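Local structure of ribonuclease VapC (5K8J) at residues 40-45 with 57-62; 77-82 with 91-96; 107-110 with 116-119. The protein probably acts as the magnesium-dependent ribonuclease toxin of a toxin-antitoxin system, in which a VapB family protein is the partner chain. All coordinates share one frame; numbering follows the deposited sequence.

Contact 1. Residues 40-45 with 57-62; sequences ELEGGV and SRLDVM
Leu59 CG stands anti to its own backbone N (chi1 179°), which carries the two methyls of this leucine straight across to helix 35-45, where Leu41 turns CG back beside its backbone N (chi1 -72°) and presents CB and CD1. The two methyls of Leu59 make all the close contacts. CD1 and CD2 straddle Leu41 CB, each 3.8 Å from it, and CD1 also reaches Leu41 CD1 at 4.0 Å. CD2 also comes to 3.6 Å from Leu41 O, a backbone carbonyl already bonded within the helix to Val45 N, and meets Val45 CG2 at 3.8 Å. The helices 35-45 and 49-65 form an antiparallel hairpin of the PIN domain, their short segments at 160° with axes 10.6 Å apart; at that spacing one long leucine bridges the gap. Leu41 and Met62, a selenomethionine, also lean on helix 7-15. Glu42 crosses Leu59 at about a right angle, its chain bent at chi2, and OE1 lies 3.8 Å from Leu59 CD2. The Glu42 carboxylate is held by salt bridges from Arg56 to OE1 and from Arg38 to OE2, and Arg56 also pairs with Asp60 OD2.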
ATOM      1  N   GLU B  40       7.818  21.123  15.198  1.00 10.56           N
ATOM      2  CA  GLU B  40       7.569  21.742  16.489  1.00 10.20           C
ATOM      3  C   GLU B  40       8.832  22.380  17.041  1.00 12.10           C
ATOM      4  O   GLU B  40       8.776  23.500  17.571  1.00 14.51           O
ATOM      5  CB  GLU B  40       6.987  20.710  17.454  1.00 14.08           C
ATOM      6  CG  GLU B  40       5.654  20.133  17.026  1.00 13.15           C
ATOM      7  CD  GLU B  40       5.095  19.237  18.125  1.00 17.22           C
ATOM      8  OE1 GLU B  40       4.572  19.819  19.110  1.00 18.55           O
ATOM      9  OE2 GLU B  40       5.283  17.981  18.051  1.00 17.17           O
ATOM     10  N   LEU B  41       9.983  21.697  16.908  1.00 12.66           N
ATOM     11  CA  LEU B  41      11.270  22.209  17.409  1.00 12.10           C
ATOM     12  C   LEU B  41      11.696  23.465  16.666  1.00 14.39           C
ATOM     13  O   LEU B  41      12.250  24.403  17.273  1.00 14.90           O
ATOM     14  CB  LEU B  41      12.341  21.125  17.271  1.00 12.50           C
ATOM     15  CG  LEU B  41      12.197  19.966  18.253  1.00 15.55           C
ATOM     16  CD1 LEU B  41      12.898  18.711  17.767  1.00 17.27           C
ATOM     17  CD2 LEU B  41      12.748  20.372  19.620  1.00 16.25           C
ATOM     18  N   GLU B  42      11.486  23.484  15.345  1.00 13.64           N
ATOM     19  CA  GLU B  42      11.847  24.641  14.528  1.00 13.39           C
ATOM     20  C   GLU B  42      11.036  25.854  14.946  1.00 14.41           C
ATOM     21  O   GLU B  42      11.573  26.958  15.083  1.00 15.85           O
ATOM     22  CB  GLU B  42      11.592  24.334  13.049  1.00 14.71           C
ATOM     23  CG  GLU B  42      12.461  23.243  12.416  1.00 17.48           C
ATOM     24  CD  GLU B  42      13.880  23.648  12.099  1.00 17.88           C
ATOM     25  OE1 GLU B  42      14.330  24.707  12.575  1.00 17.73           O
ATOM     26  OE2 GLU B  42      14.562  22.882  11.361  1.00 18.76           O
ATOM     27  N   GLY B  43       9.730  25.669  15.138  1.00 15.16           N
ATOM     28  CA  GLY B  43       8.898  26.780  15.575  1.00 14.81           C
ATOM     29  C   GLY B  43       9.326  27.312  16.923  1.00 14.32           C
ATOM     30  O   GLY B  43       9.379  28.526  17.137  1.00 16.05           O
ATOM     31  N   GLY B  44       9.658  26.409  17.856  1.00 16.32           N
ATOM     32  CA  GLY B  44      10.062  26.822  19.187  1.00 19.36           C
ATOM     33  C   GLY B  44      11.320  27.675  19.221  1.00 15.55           C
ATOM     34  O   GLY B  44      11.474  28.530  20.095  1.00 15.97           O
ATOM     35  N   VAL B  45      12.228  27.474  18.266  1.00 14.84           N
ATOM     36  CA  VAL B  45      13.414  28.320  18.205  1.00 14.38           C
ATOM     37  C   VAL B  45      13.020  29.795  18.223  1.00 14.04           C
ATOM     38  O   VAL B  45      13.677  30.611  18.865  1.00 16.17           O
ATOM     39  CB  VAL B  45      14.242  27.988  16.948  1.00 14.53           C
ATOM     40  CG1 VAL B  45      15.332  29.070  16.683  1.00 17.46           C
ATOM     41  CG2 VAL B  45      14.860  26.633  17.072  1.00 15.68           C
ATOM     42  N   SER B  57      21.284  26.946  17.573  1.00 18.18           N
ATOM     43  CA  SER B  57      22.559  26.240  17.480  0.53 20.64           C
ATOM     44  C   SER B  57      22.441  24.820  18.026  1.00 19.89           C
ATOM     45  O   SER B  57      23.003  23.885  17.446  1.00 22.84           O
ATOM     46  CB  SER B  57      23.666  27.012  18.206  0.53 22.02           C
ATOM     47  OG  SER B  57      23.393  27.197  19.580  0.53 24.38           O
ATOM     48  N   ARG B  58      21.723  24.646  19.140  1.00 18.36           N
ATOM     49  CA  ARG B  58      21.590  23.324  19.748  1.00 19.41           C
ATOM     50  C   ARG B  58      20.676  22.433  18.919  1.00 21.18           C
ATOM     51  O   ARG B  58      20.960  21.243  18.743  1.00 18.71           O
ATOM     52  CB  ARG B  58      21.090  23.459  21.193  1.00 18.19           C
ATOM     53  CG  ARG B  58      22.130  24.219  22.070  1.00 18.82           C
ATOM     54  CD  ARG B  58      21.623  24.578  23.450  1.00 22.50           C
ATOM     55  NE  ARG B  58      21.252  23.355  24.118  1.00 26.00           N
ATOM     56  CZ  ARG B  58      22.054  22.625  24.878  1.00 28.95           C
ATOM     57  NH1 ARG B  58      23.295  23.012  25.161  1.00 26.15           N
ATOM     58  NH2 ARG B  58      21.589  21.492  25.372  1.00 24.39           N
ATOM     59  N   LEU B  59      19.596  22.986  18.365  1.00 15.58           N
ATOM     60  CA  LEU B  59      18.766  22.184  17.485  1.00 14.14           C
ATOM     61  C   LEU B  59      19.543  21.779  16.247  1.00 15.72           C
ATOM     62  O   LEU B  59      19.399  20.648  15.763  1.00 14.95           O
ATOM     63  CB  LEU B  59      17.486  22.935  17.104  1.00 14.63           C
ATOM     64  CG  LEU B  59      16.528  22.200  16.147  1.00 16.36           C
ATOM     65  CD1 LEU B  59      16.093  20.848  16.708  1.00 16.13           C
ATOM     66  CD2 LEU B  59      15.282  23.050  15.816  1.00 13.99           C
ATOM     67  N   ASP B  60      20.398  22.671  15.743  1.00 16.42           N
ATOM     68  CA  ASP B  60      21.147  22.359  14.536  1.00 17.13           C
ATOM     69  C   ASP B  60      22.078  21.174  14.767  1.00 18.78           C
ATOM     70  O   ASP B  60      22.153  20.278  13.922  1.00 19.33           O
ATOM     71  CB  ASP B  60      21.927  23.580  14.043  1.00 18.15           C
ATOM     72  CG  ASP B  60      21.031  24.624  13.370  1.00 17.88           C
ATOM     73  OD1 ASP B  60      21.552  25.756  13.189  1.00 27.31           O
ATOM     74  OD2 ASP B  60      19.871  24.323  13.059  1.00 22.00           O
ATOM     75  N   VAL B  61      22.733  21.109  15.925  1.00 19.89           N
ATOM     76  CA  VAL B  61      23.580  19.944  16.209  1.00 18.16           C
ATOM     77  C   VAL B  61      22.731  18.679  16.313  1.00 19.45           C
ATOM     78  O   VAL B  61      23.103  17.631  15.778  1.00 22.28           O
ATOM     79  CB  VAL B  61      24.461  20.166  17.463  1.00 24.60           C
ATOM     80  CG1 VAL B  61      25.368  21.379  17.282  1.00 26.74           C
ATOM     81  CG2 VAL B  61      23.663  20.347  18.694  1.00 40.25           C
HETATM   82  N   MSE B  62      21.566  18.753  16.953  1.00 20.66           N
HETATM   83  CA  MSE B  62      20.670  17.592  17.019  1.00 19.15           C
HETATM   84  C   MSE B  62      20.240  17.108  15.657  1.00 20.50           C
HETATM   85  O   MSE B  62      20.186  15.903  15.388  1.00 20.18           O
HETATM   86  CB  MSE B  62      19.423  17.906  17.840  1.00 20.43           C
HETATM   87  CG  MSE B  62      19.729  18.273  19.269  1.00 20.25           C
HETATM   88 SE   MSE B  62      18.134  18.842  20.175  0.65 20.35          SE
HETATM   89  CE  MSE B  62      17.252  17.161  19.934  1.00 15.08           C
TER

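Contact 2. Residues 77-82 with 91-96; sequences DEYRRI and RKVVDR
Tyr79 lies across the first turn of helix 93-104, against Arg96 and Val93, in the part of the PIN domain where helix 73-86 packs on the helix that carries Asp95, a predicted magnesium ligand. Its CE1 is 3.7 Å from Arg96 CB, an oblique approach to the ring. Farther out, the hydroxyl settles against the valine, with OH 3.6 Å from Val93 CG2 and a little farther from CG1. Ile82, one turn on, fills the neighbouring position: its CD1 comes to 3.7 Å from Arg96 O, while CG2 rests on the aliphatic part of Arg96, 4.1 Å from CD, as the two side chains cross obliquely, and lies over one face of the guanidinium.

The torsions set this up. A chi1 of -178° swings the Tyr79 ring toward the second helix, and Arg96 stays extended from CG to NE and carries its guanidinium past Tyr79 to polar partners. There NH1 donates to Gly87 O and NH2 forms a salt bridge with Asp119, which also receives Lys92 NZ; these partners fix where the guanidinium lies, its plane 64° from that of the tyrosine ring. Outside the pair, Val39 of a second VapC subunit packs on both Tyr79 and Val93, and Glu76 of the VapB chain accepts a bond from Asp95 N. A water links the polar ends of Tyr79 and Arg96: it accepts from Arg96 NH1 at 2.9 Å and lies 2.8 Å from Tyr79 OH.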
ATOM      1  N   ASP B  77      -1.301   5.325   6.994  1.00 13.17           N
ATOM      2  CA  ASP B  77      -2.051   4.079   7.137  1.00 14.10           C
ATOM      3  C   ASP B  77      -2.121   3.646   8.598  1.00 14.55           C
ATOM      4  O   ASP B  77      -3.167   3.174   9.070  1.00 15.79           O
ATOM      5  CB  ASP B  77      -1.412   2.967   6.308  1.00 15.41           C
ATOM      6  CG  ASP B  77      -1.507   3.188   4.804  1.00 21.05           C
ATOM      7  OD1 ASP B  77      -2.315   4.019   4.325  1.00 19.11           O
ATOM      8  OD2 ASP B  77      -0.758   2.497   4.080  1.00 21.35           O
ATOM      9  N   GLU B  78      -1.012   3.772   9.340  1.00 13.08           N
ATOM     10  CA  GLU B  78      -1.073   3.431  10.760  1.00 11.48           C
ATOM     11  C   GLU B  78      -2.018   4.379  11.504  1.00 13.98           C
ATOM     12  O   GLU B  78      -2.783   3.951  12.374  1.00 13.69           O
ATOM     13  CB  GLU B  78       0.325   3.471  11.405  1.00 13.27           C
ATOM     14  CG  GLU B  78       1.243   2.352  11.006  1.00 14.06           C
ATOM     15  CD  GLU B  78       0.934   1.041  11.708  1.00 23.30           C
ATOM     16  OE1 GLU B  78       1.543   0.038  11.318  1.00 28.29           O
ATOM     17  OE2 GLU B  78       0.147   1.021  12.668  1.00 23.45           O
ATOM     18  N   TYR B  79      -1.983   5.676  11.170  1.00 12.28           N
ATOM     19  CA  TYR B  79      -2.886   6.626  11.795  1.00 12.08           C
ATOM     20  C   TYR B  79      -4.328   6.223  11.558  1.00 12.11           C
ATOM     21  O   TYR B  79      -5.149   6.269  12.471  1.00 14.08           O
ATOM     22  CB  TYR B  79      -2.625   8.060  11.282  1.00 11.20           C
ATOM     23  CG  TYR B  79      -3.502   9.096  11.936  1.00 10.83           C
ATOM     24  CD1 TYR B  79      -3.085   9.761  13.092  1.00 12.94           C
ATOM     25  CD2 TYR B  79      -4.769   9.391  11.437  1.00 12.14           C
ATOM     26  CE1 TYR B  79      -3.898  10.671  13.728  1.00 13.84           C
ATOM     27  CE2 TYR B  79      -5.588  10.312  12.073  1.00 10.16           C
ATOM     28  CZ  TYR B  79      -5.135  10.951  13.223  1.00 13.14           C
ATOM     29  OH  TYR B  79      -5.910  11.857  13.899  1.00 13.82           O
ATOM     30  N   ARG B  80      -4.653   5.804  10.337  1.00 12.68           N
ATOM     31  CA  ARG B  80      -6.013   5.346  10.062  1.00 12.70           C
ATOM     32  C   ARG B  80      -6.376   4.186  10.963  1.00 13.26           C
ATOM     33  O   ARG B  80      -7.467   4.158  11.538  1.00 14.02           O
ATOM     34  CB  ARG B  80      -6.147   4.977   8.585  1.00 13.79           C
ATOM     35  CG  ARG B  80      -7.477   4.295   8.214  1.00 13.78           C
ATOM     36  CD  ARG B  80      -7.506   3.903   6.706  1.00 18.93           C
ATOM     37  NE  ARG B  80      -6.529   2.853   6.435  1.00 48.11           N
ATOM     38  CZ  ARG B  80      -5.968   2.609   5.253  1.00 69.29           C
ATOM     39  NH1 ARG B  80      -6.262   3.357   4.193  1.00 76.84           N
ATOM     40  NH2 ARG B  80      -5.096   1.613   5.144  1.00 67.94           N
ATOM     41  N   ARG B  81      -5.481   3.203  11.101  1.00 12.63           N
ATOM     42  CA  ARG B  81      -5.793   2.085  11.993  1.00 13.91           C
ATOM     43  C   ARG B  81      -5.974   2.545  13.434  1.00 11.04           C
ATOM     44  O   ARG B  81      -6.800   1.995  14.170  1.00 14.02           O
ATOM     45  CB  ARG B  81      -4.705   1.019  11.887  1.00 14.70           C
ATOM     46  CG  ARG B  81      -4.788   0.257  10.544  1.00 17.48           C
ATOM     47  CD  ARG B  81      -3.927  -1.004  10.535  1.00 18.49           C
ATOM     48  NE  ARG B  81      -2.520  -0.647  10.429  1.00 18.04           N
ATOM     49  CZ  ARG B  81      -1.899  -0.458   9.271  1.00 21.67           C
ATOM     50  NH1 ARG B  81      -2.552  -0.595   8.119  1.00 23.33           N
ATOM     51  NH2 ARG B  81      -0.626  -0.110   9.254  1.00 21.21           N
ATOM     52  N   ILE B  82      -5.193   3.531  13.879  1.00 12.09           N
ATOM     53  CA  ILE B  82      -5.357   4.041  15.240  1.00 13.07           C
ATOM     54  C   ILE B  82      -6.754   4.616  15.446  1.00 13.91           C
ATOM     55  O   ILE B  82      -7.432   4.287  16.416  1.00 14.13           O
ATOM     56  CB  ILE B  82      -4.291   5.100  15.563  1.00 13.94           C
ATOM     57  CG1 ILE B  82      -2.902   4.477  15.621  1.00 15.00           C
ATOM     58  CG2 ILE B  82      -4.617   5.752  16.870  1.00 15.70           C
ATOM     59  CD1 ILE B  82      -1.727   5.500  15.808  1.00 14.49           C
ATOM     60  N   ARG B  91      -7.511  16.626  19.891  1.00 13.77           N
ATOM     61  CA  ARG B  91      -6.437  17.056  20.798  1.00 12.99           C
ATOM     62  C   ARG B  91      -5.177  16.221  20.627  1.00 18.22           C
ATOM     63  O   ARG B  91      -4.067  16.733  20.801  1.00 17.21           O
ATOM     64  CB  ARG B  91      -6.906  16.988  22.248  1.00 16.48           C
ATOM     65  CG  ARG B  91      -5.834  17.327  23.252  1.00 32.91           C
ATOM     66  CD  ARG B  91      -6.390  17.277  24.687  1.00 42.08           C
ATOM     67  NE  ARG B  91      -6.709  15.911  25.096  1.00 40.78           N
ATOM     68  CZ  ARG B  91      -5.809  15.028  25.523  1.00 43.81           C
ATOM     69  NH1 ARG B  91      -4.523  15.361  25.592  1.00 40.72           N
ATOM     70  NH2 ARG B  91      -6.194  13.807  25.866  1.00 46.18           N
ATOM     71  N   LYS B  92      -5.313  14.955  20.237  1.00 13.01           N
ATOM     72  CA  LYS B  92      -4.172  14.040  20.197  1.00 14.53           C
ATOM     73  C   LYS B  92      -3.706  13.705  18.784  1.00 14.93           C
ATOM     74  O   LYS B  92      -2.970  12.733  18.590  1.00 13.30           O
ATOM     75  CB  LYS B  92      -4.514  12.766  20.977  1.00 15.94           C
ATOM     76  CG  LYS B  92      -4.860  13.018  22.445  1.00 15.57           C
ATOM     77  CD  LYS B  92      -4.692  11.753  23.289  1.00 19.59           C
ATOM     78  CE  LYS B  92      -5.822  10.797  23.043  1.00 20.32           C
ATOM     79  NZ  LYS B  92      -5.675   9.603  23.952  1.00 22.76           N
ATOM     80  N   VAL B  93      -4.063  14.504  17.776  1.00 13.61           N
ATOM     81  CA  VAL B  93      -3.632  14.189  16.419  1.00 11.29           C
ATOM     82  C   VAL B  93      -2.110  14.084  16.329  1.00 10.00           C
ATOM     83  O   VAL B  93      -1.577  13.121  15.769  1.00 11.95           O
ATOM     84  CB  VAL B  93      -4.193  15.205  15.398  1.00 11.18           C
ATOM     85  CG1 VAL B  93      -3.586  14.974  14.034  1.00 13.26           C
ATOM     86  CG2 VAL B  93      -5.713  15.122  15.342  1.00 14.62           C
ATOM     87  N   VAL B  94      -1.380  15.095  16.813  1.00 12.54           N
ATOM     88  CA  VAL B  94       0.086  15.074  16.677  1.00 12.85           C
ATOM     89  C   VAL B  94       0.671  13.854  17.380  1.00 12.34           C
ATOM     90  O   VAL B  94       1.515  13.142  16.818  1.00 13.42           O
ATOM     91  CB  VAL B  94       0.711  16.366  17.233  1.00 14.67           C
ATOM     92  CG1 VAL B  94       2.228  16.201  17.319  1.00 15.01           C
ATOM     93  CG2 VAL B  94       0.372  17.536  16.333  1.00 16.52           C
ATOM     94  N   ASP B  95       0.236  13.619  18.617  1.00 13.56           N
ATOM     95  CA  ASP B  95       0.605  12.428  19.386  1.00 13.28           C
ATOM     96  C   ASP B  95       0.471  11.170  18.539  1.00 12.11           C
ATOM     97  O   ASP B  95       1.372  10.314  18.468  1.00 13.11           O
ATOM     98  CB  ASP B  95      -0.335  12.256  20.598  1.00 16.67           C
ATOM     99  CG  ASP B  95      -0.049  13.172  21.775  1.00 19.47           C
ATOM    100  OD1 ASP B  95       1.046  13.750  21.881  1.00 18.12           O
ATOM    101  OD2 ASP B  95      -0.957  13.226  22.672  1.00 21.40           O
ATOM    102  N   ARG B  96      -0.702  11.003  17.943  1.00 10.55           N
ATOM    103  CA  ARG B  96      -0.974   9.787  17.195  1.00  9.39           C
ATOM    104  C   ARG B  96      -0.198   9.711  15.873  1.00 11.09           C
ATOM    105  O   ARG B  96       0.157   8.618  15.410  1.00 11.86           O
ATOM    106  CB  ARG B  96      -2.490   9.696  16.992  1.00 12.68           C
ATOM    107  CG  ARG B  96      -3.232   9.372  18.267  1.00 13.74           C
ATOM    108  CD  ARG B  96      -4.707   9.626  18.105  1.00 14.19           C
ATOM    109  NE  ARG B  96      -5.440   9.132  19.263  1.00 13.57           N
ATOM    110  CZ  ARG B  96      -6.763   8.996  19.286  1.00 14.02           C
ATOM    111  NH1 ARG B  96      -7.452   9.325  18.221  1.00 14.47           N
ATOM    112  NH2 ARG B  96      -7.396   8.506  20.352  1.00 14.79           N
TER
HETATM  113  O   HOH W   1      -7.114  11.562  16.438  1.00 14.70           O

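Contact 3. Residues 107-110 with 116-119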
ATOM      1  N   ALA B 107       9.376   0.656  16.268  1.00 12.83           N
ATOM      2  CA  ALA B 107      10.222   1.341  17.238  1.00 14.23           C
ATOM      3  C   ALA B 107       9.447   1.592  18.525  1.00 13.45           C
ATOM      4  O   ALA B 107       8.223   1.766  18.502  1.00 15.16           O
ATOM      5  CB  ALA B 107      10.711   2.675  16.675  1.00 13.49           C
ATOM      6  N   THR B 108      10.171   1.634  19.641  1.00 12.20           N
ATOM      7  CA  THR B 108       9.576   1.973  20.927  1.00 12.29           C
ATOM      8  C   THR B 108       9.471   3.481  21.077  1.00 14.38           C
ATOM      9  O   THR B 108      10.393   4.222  20.721  1.00 15.36           O
ATOM     10  CB  THR B 108      10.411   1.353  22.034  1.00 13.04           C
ATOM     11  OG1 THR B 108      10.333  -0.077  21.924  1.00 15.30           O
ATOM     12  CG2 THR B 108       9.946   1.771  23.436  1.00 14.29           C
ATOM     13  N   PHE B 109       8.310   3.929  21.550  1.00 12.39           N
ATOM     14  CA  PHE B 109       7.978   5.343  21.711  1.00 12.42           C
ATOM     15  C   PHE B 109       8.289   5.782  23.141  1.00 13.01           C
ATOM     16  O   PHE B 109       7.787   5.190  24.112  1.00 14.97           O
ATOM     17  CB  PHE B 109       6.509   5.576  21.360  1.00 13.13           C
ATOM     18  CG  PHE B 109       6.105   7.010  21.356  1.00 15.69           C
ATOM     19  CD1 PHE B 109       5.322   7.506  22.364  1.00 14.98           C
ATOM     20  CD2 PHE B 109       6.537   7.868  20.370  1.00 26.94           C
ATOM     21  CE1 PHE B 109       4.958   8.838  22.373  1.00 16.70           C
ATOM     22  CE2 PHE B 109       6.155   9.204  20.382  1.00 24.20           C
ATOM     23  CZ  PHE B 109       5.371   9.676  21.366  1.00 20.20           C
ATOM     24  N   VAL B 110       9.113   6.822  23.275  1.00 11.93           N
ATOM     25  CA  VAL B 110       9.597   7.319  24.561  1.00 12.47           C
ATOM     26  C   VAL B 110       8.943   8.665  24.850  1.00 12.29           C
ATOM     27  O   VAL B 110       9.065   9.602  24.045  1.00 12.47           O
ATOM     28  CB  VAL B 110      11.118   7.484  24.534  1.00 14.67           C
ATOM     29  CG1 VAL B 110      11.610   8.016  25.854  1.00 15.36           C
ATOM     30  CG2 VAL B 110      11.780   6.161  24.215  1.00 16.10           C
ATOM     31  N   ASP B 116      -1.542   9.477  27.452  1.00 18.36           N
ATOM     32  CA  ASP B 116      -2.227   9.887  26.240  1.00 17.80           C
ATOM     33  C   ASP B 116      -2.036   8.901  25.082  1.00 18.20           C
ATOM     34  O   ASP B 116      -2.537   9.155  23.978  1.00 20.15           O
ATOM     35  CB  ASP B 116      -1.749  11.263  25.782  1.00 21.92           C
ATOM     36  CG  ASP B 116      -2.453  12.399  26.523  1.00 30.39           C
ATOM     37  OD1 ASP B 116      -3.543  12.151  27.092  1.00 26.88           O
ATOM     38  OD2 ASP B 116      -1.908  13.525  26.547  1.00 29.99           O
ATOM     39  N   PHE B 117      -1.290   7.818  25.304  1.00 17.33           N
ATOM     40  CA  PHE B 117      -0.982   6.838  24.277  1.00 13.56           C
ATOM     41  C   PHE B 117      -1.505   5.451  24.638  1.00 15.13           C
ATOM     42  O   PHE B 117      -1.287   4.493  23.869  1.00 19.64           O
ATOM     43  CB  PHE B 117       0.534   6.782  24.025  1.00 13.90           C
ATOM     44  CG  PHE B 117       1.105   8.078  23.543  1.00 13.94           C
ATOM     45  CD1 PHE B 117       1.440   9.077  24.438  1.00 14.71           C
ATOM     46  CD2 PHE B 117       1.282   8.308  22.196  1.00 14.76           C
ATOM     47  CE1 PHE B 117       1.926  10.304  23.981  1.00 15.22           C
ATOM     48  CE2 PHE B 117       1.771   9.508  21.742  1.00 15.89           C
ATOM     49  CZ  PHE B 117       2.116  10.502  22.636  1.00 17.16           C
ATOM     50  N   ARG B 118      -2.249   5.334  25.734  1.00 17.09           N
ATOM     51  CA  ARG B 118      -2.736   4.066  26.234  1.00 21.68           C
ATOM     52  C   ARG B 118      -3.776   3.446  25.314  1.00 22.26           C
ATOM     53  O   ARG B 118      -4.022   2.240  25.402  1.00 23.06           O
ATOM     54  CB  ARG B 118      -3.329   4.286  27.636  1.00 33.56           C
ATOM     55  CG  ARG B 118      -3.787   3.031  28.358  1.00 67.02           C
ATOM     56  CD  ARG B 118      -4.587   3.378  29.619  1.00 77.51           C
ATOM     57  NE  ARG B 118      -5.197   2.195  30.232  1.00 77.90           N
ATOM     58  CZ  ARG B 118      -5.029   1.808  31.497  1.00 84.93           C
ATOM     59  NH1 ARG B 118      -4.267   2.507  32.331  1.00 87.88           N
ATOM     60  NH2 ARG B 118      -5.642   0.711  31.938  1.00 85.41           N
ATOM     61  N   ASP B 119      -4.390   4.242  24.446  1.00 18.68           N
ATOM     62  CA  ASP B 119      -5.449   3.776  23.570  1.00 18.12           C
ATOM     63  C   ASP B 119      -4.944   3.377  22.196  1.00 18.62           C
ATOM     64  O   ASP B 119      -5.757   3.197  21.290  1.00 20.02           O
ATOM     65  CB  ASP B 119      -6.549   4.847  23.438  1.00 18.31           C
ATOM     66  CG  ASP B 119      -6.032   6.166  22.897  1.00 21.51           C
ATOM     67  OD1 ASP B 119      -4.837   6.237  22.560  1.00 21.72           O
ATOM     68  OD2 ASP B 119      -6.830   7.145  22.821  1.00 20.93           O
TER
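Aromatic contact between Phe109 and Phe117 makes up the whole meeting of these segments. The two side chains cross at about a right angle, with ring centroids 4.6 Å apart and planes inclined at 45°, an oblique aromatic pair. Phe109 leads with CE1, which sits 3.2 Å above one face of the Phe117 ring, displaced toward its CE2-CZ rim, and 3.3 Å from Phe117 CZ. Phe109 CZ follows at 3.6 Å from that same Phe117 CZ, so the fit is tight. With chi1 at -174°, Phe109 reaches out from strand 108-111 to meet the loop residue.

Apolar packing surrounds the pair. Leu125 of strand 125-127 packs on both phenylalanines; Ile98 reaches Phe109 and Ala99 reaches Phe117 from helix 93-104.

Polar interactions hold the strand and the loop in place. Phe109 has backbone hydrogen bonds with Ser124 and Leu126, whereas the loop bearing Phe117 is held to the start of helix 93-104, where Lys92 NZ, from the N-cap residue, donates to Asp116 O.

Both phenylalanines pack on Asp6, and Phe117 also on Asp95, the two predicted magnesium ligands. The rings thus lie against the presumed metal site, at the C-terminal end of the parallel sheet, where PIN-domain nucleases gather their acidic residues.

In the fold
The three contacts follow one another in series along a single PIN domain. Contacts 1 and 2 lie on opposite sides of the chain's centre, with their own centres 24 Å apart, yet they touch where Glu40 OE2 meets Val94 CG1, so helices 35-45 and 93-104 adjoin. Contact 3 is 11 Å from contact 2, centre to centre, and joined to it through the charged side chain of Asp119 and by Phe117 CE2 packing on Asp95 O; helix 93-104 leads directly to strand 108-111 of the central sheet. Contact 1 is about 9 Å from contact 3 at the nearest atoms. Contacts 1 and 2 both reach the second subunit and the VapB chain. No other chain of the assembly touches contact 3, which packs on the predicted magnesium ligands Asp6 and Asp95, the latter within contact 2.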